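Local coordinates for PrgZ (Enterococcus faecalis, PDB 4FAJ), which binds peptide pheromone outside the cell as a membrane-anchored receptor of the solute-binding protein family and probably serves peptide import, at residues L356-V361 with G534-E539. Residues are numbered along the deposited sequence; the frame is centred on the assembly and turned at random.
With ZN (zinc ion), chain G.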
loop_
_atom_site.group_PDB
_atom_site.type_symbol
_atom_site.label_atom_id
_atom_site.label_comp_id
_atom_site.label_asym_id
_atom_site.label_seq_id
_atom_site.Cartn_x
_atom_site.Cartn_y
_atom_site.Cartn_z
ATOM N N LEU A 356 4.331 9.770 -18.067
ATOM C CA LEU A 356 3.356 10.055 -17.020
ATOM C C LEU A 356 2.796 11.463 -17.119
ATOM O O LEU A 356 1.584 11.635 -17.184
ATOM C CB LEU A 356 3.967 9.839 -15.644
ATOM C CG LEU A 356 4.443 8.410 -15.420
ATOM C CD1 LEU A 356 5.139 8.329 -14.083
ATOM C CD2 LEU A 356 3.291 7.430 -15.516
ATOM N N ASP A 357 3.684 12.456 -17.081
ATOM C CA ASP A 357 3.349 13.852 -17.362
ATOM C C ASP A 357 2.165 14.372 -16.527
ATOM O O ASP A 357 1.301 15.093 -17.028
ATOM C CB ASP A 357 3.050 14.010 -18.860
ATOM C CG ASP A 357 3.147 15.442 -19.331
ATOM O OD1 ASP A 357 3.587 16.309 -18.544
ATOM O OD2 ASP A 357 2.784 15.695 -20.501
ATOM N N ASN A 358 2.146 14.020 -15.250
ATOM C CA ASN A 358 0.975 14.265 -14.417
ATOM C C ASN A 358 1.309 14.547 -12.955
ATOM O O ASN A 358 0.510 14.251 -12.075
ATOM C CB ASN A 358 0.067 13.033 -14.488
ATOM C CG ASN A 358 0.708 11.800 -13.883
ATOM O OD1 ASN A 358 1.868 11.831 -13.451
ATOM N ND2 ASN A 358 -0.038 10.698 -13.858
ATOM N N GLY A 359 2.495 15.093 -12.696
ATOM C CA GLY A 359 2.893 15.435 -11.343
ATOM C C GLY A 359 3.637 14.329 -10.617
ATOM O O GLY A 359 4.073 14.520 -9.486
ATOM N N SER A 360 3.809 13.179 -11.256
ATOM C CA SER A 360 4.710 12.157 -10.728
ATOM C C SER A 360 6.136 12.694 -10.831
ATOM O O SER A 360 6.400 13.587 -11.648
ATOM C CB SER A 360 4.588 10.854 -11.512
ATOM O OG SER A 360 3.279 10.303 -11.397
ATOM N N VAL A 361 7.050 12.172 -10.008
ATOM C CA VAL A 361 8.442 12.635 -10.044
ATOM C C VAL A 361 9.432 11.470 -9.962
ATOM O O VAL A 361 9.118 10.416 -9.415
ATOM C CB VAL A 361 8.727 13.659 -8.927
ATOM C CG1 VAL A 361 7.793 14.878 -9.054
ATOM C CG2 VAL A 361 8.585 13.015 -7.561
ATOM N N GLY A 534 2.440 10.504 -8.670
ATOM C CA GLY A 534 1.459 11.580 -8.570
ATOM C C GLY A 534 0.124 11.102 -9.130
ATOM O O GLY A 534 0.093 10.476 -10.189
ATOM N N THR A 535 -0.962 11.412 -8.420
ATOM C CA THR A 535 -2.315 11.026 -8.800
ATOM C C THR A 535 -3.007 12.226 -9.440
ATOM O O THR A 535 -3.285 13.221 -8.751
ATOM C CB THR A 535 -3.126 10.562 -7.561
ATOM O OG1 THR A 535 -2.481 9.425 -6.965
ATOM C CG2 THR A 535 -4.571 10.193 -7.938
ATOM N N ALA A 536 -3.247 12.140 -10.749
ATOM C CA ALA A 536 -3.892 13.217 -11.505
ATOM C C ALA A 536 -5.238 12.753 -11.986
ATOM O O ALA A 536 -5.413 11.595 -12.379
ATOM C CB ALA A 536 -3.052 13.657 -12.688
ATOM N N LYS A 537 -6.188 13.673 -11.979
ATOM C CA LYS A 537 -7.563 13.325 -12.299
ATOM C C LYS A 537 -8.414 14.543 -12.550
ATOM O O LYS A 537 -8.057 15.643 -12.144
ATOM C CB LYS A 537 -8.178 12.525 -11.141
ATOM C CG LYS A 537 -8.348 13.305 -9.848
ATOM C CD LYS A 537 -8.762 12.369 -8.731
ATOM C CE LYS A 537 -9.110 13.091 -7.458
ATOM N NZ LYS A 537 -9.752 12.121 -6.492
ATOM N N LEU A 538 -9.540 14.327 -13.221
ATOM C CA LEU A 538 -10.621 15.284 -13.259
ATOM C C LEU A 538 -11.588 14.903 -12.158
ATOM O O LEU A 538 -11.797 13.723 -11.907
ATOM C CB LEU A 538 -11.340 15.226 -14.603
ATOM C CG LEU A 538 -10.484 15.524 -15.830
ATOM C CD1 LEU A 538 -11.269 15.256 -17.121
ATOM C CD2 LEU A 538 -9.969 16.966 -15.770
ATOM N N GLU A 539 -12.186 15.888 -11.494
ATOM C CA GLU A 539 -13.230 15.602 -10.515
ATOM C C GLU A 539 -14.317 16.658 -10.598
ATOM O O GLU A 539 -14.028 17.845 -10.664
ATOM C CB GLU A 539 -12.640 15.516 -9.101
ATOM C CG GLU A 539 -13.664 15.165 -8.034
ATOM C CD GLU A 539 -13.026 14.659 -6.757
ATOM O OE1 GLU A 539 -12.482 13.537 -6.773
ATOM O OE2 GLU A 539 -13.071 15.386 -5.740
HETATM ZN ZN ZN G . 4.307 18.227 -19.318
HETATM O O HOH W 1 -0.575 8.727 -12.027
#
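Asn358 lies in the loop after helix 348-356 and faces strand 528-539. Its CB packs on the methyl of Ala536, with Asn358 CB 3.7 Å from Ala536 CB. CG takes the crowded position between the backbone N and carbonyl carbon (chi1 65°), which turns the amide toward Gly534. The tip then splits. OD1 folds back on its own loop and accepts twice from Ser360. The hydroxyl bond, Ser360 OG to Asn358 OD1, is 2.9 Å long and lies on a lone pair in the amide plane. The backbone N of Ser360 comes from above that plane, at 3.2 Å from Asn358 OD1, and closes an Asx turn. On the other branch, ND2 gives a weak bond to a water that also lies within hydrogen-bonding distance of Gly534 O.

Ser360 passes the grip across. Its OG sits anti to the carbonyl carbon and receives a nearly straight bond (164°) from the strand, Gly534 N to Ser360 OG, 2.9 Å. The hydroxyl donates to Asn358 and accepts from Gly534. Gly534, without a side chain, lets the loop backbone come close; Gly359 has backbone angles that call for glycine.

Asp357, with positive phi just after the helix, makes no contact with segment 534-539 and binds a zinc ion through OD1 at 2.2 Å. At the helix end, Leu356 packs on an aromatic side chain of the bound peptide. The loop joins helix 348-356 to short strand 361-362, antiparallel to strand 528-539. Helix 299-305 packs on Asn358 through Ala302, and Thr313 of strand 311-324 bonds Asn358 O.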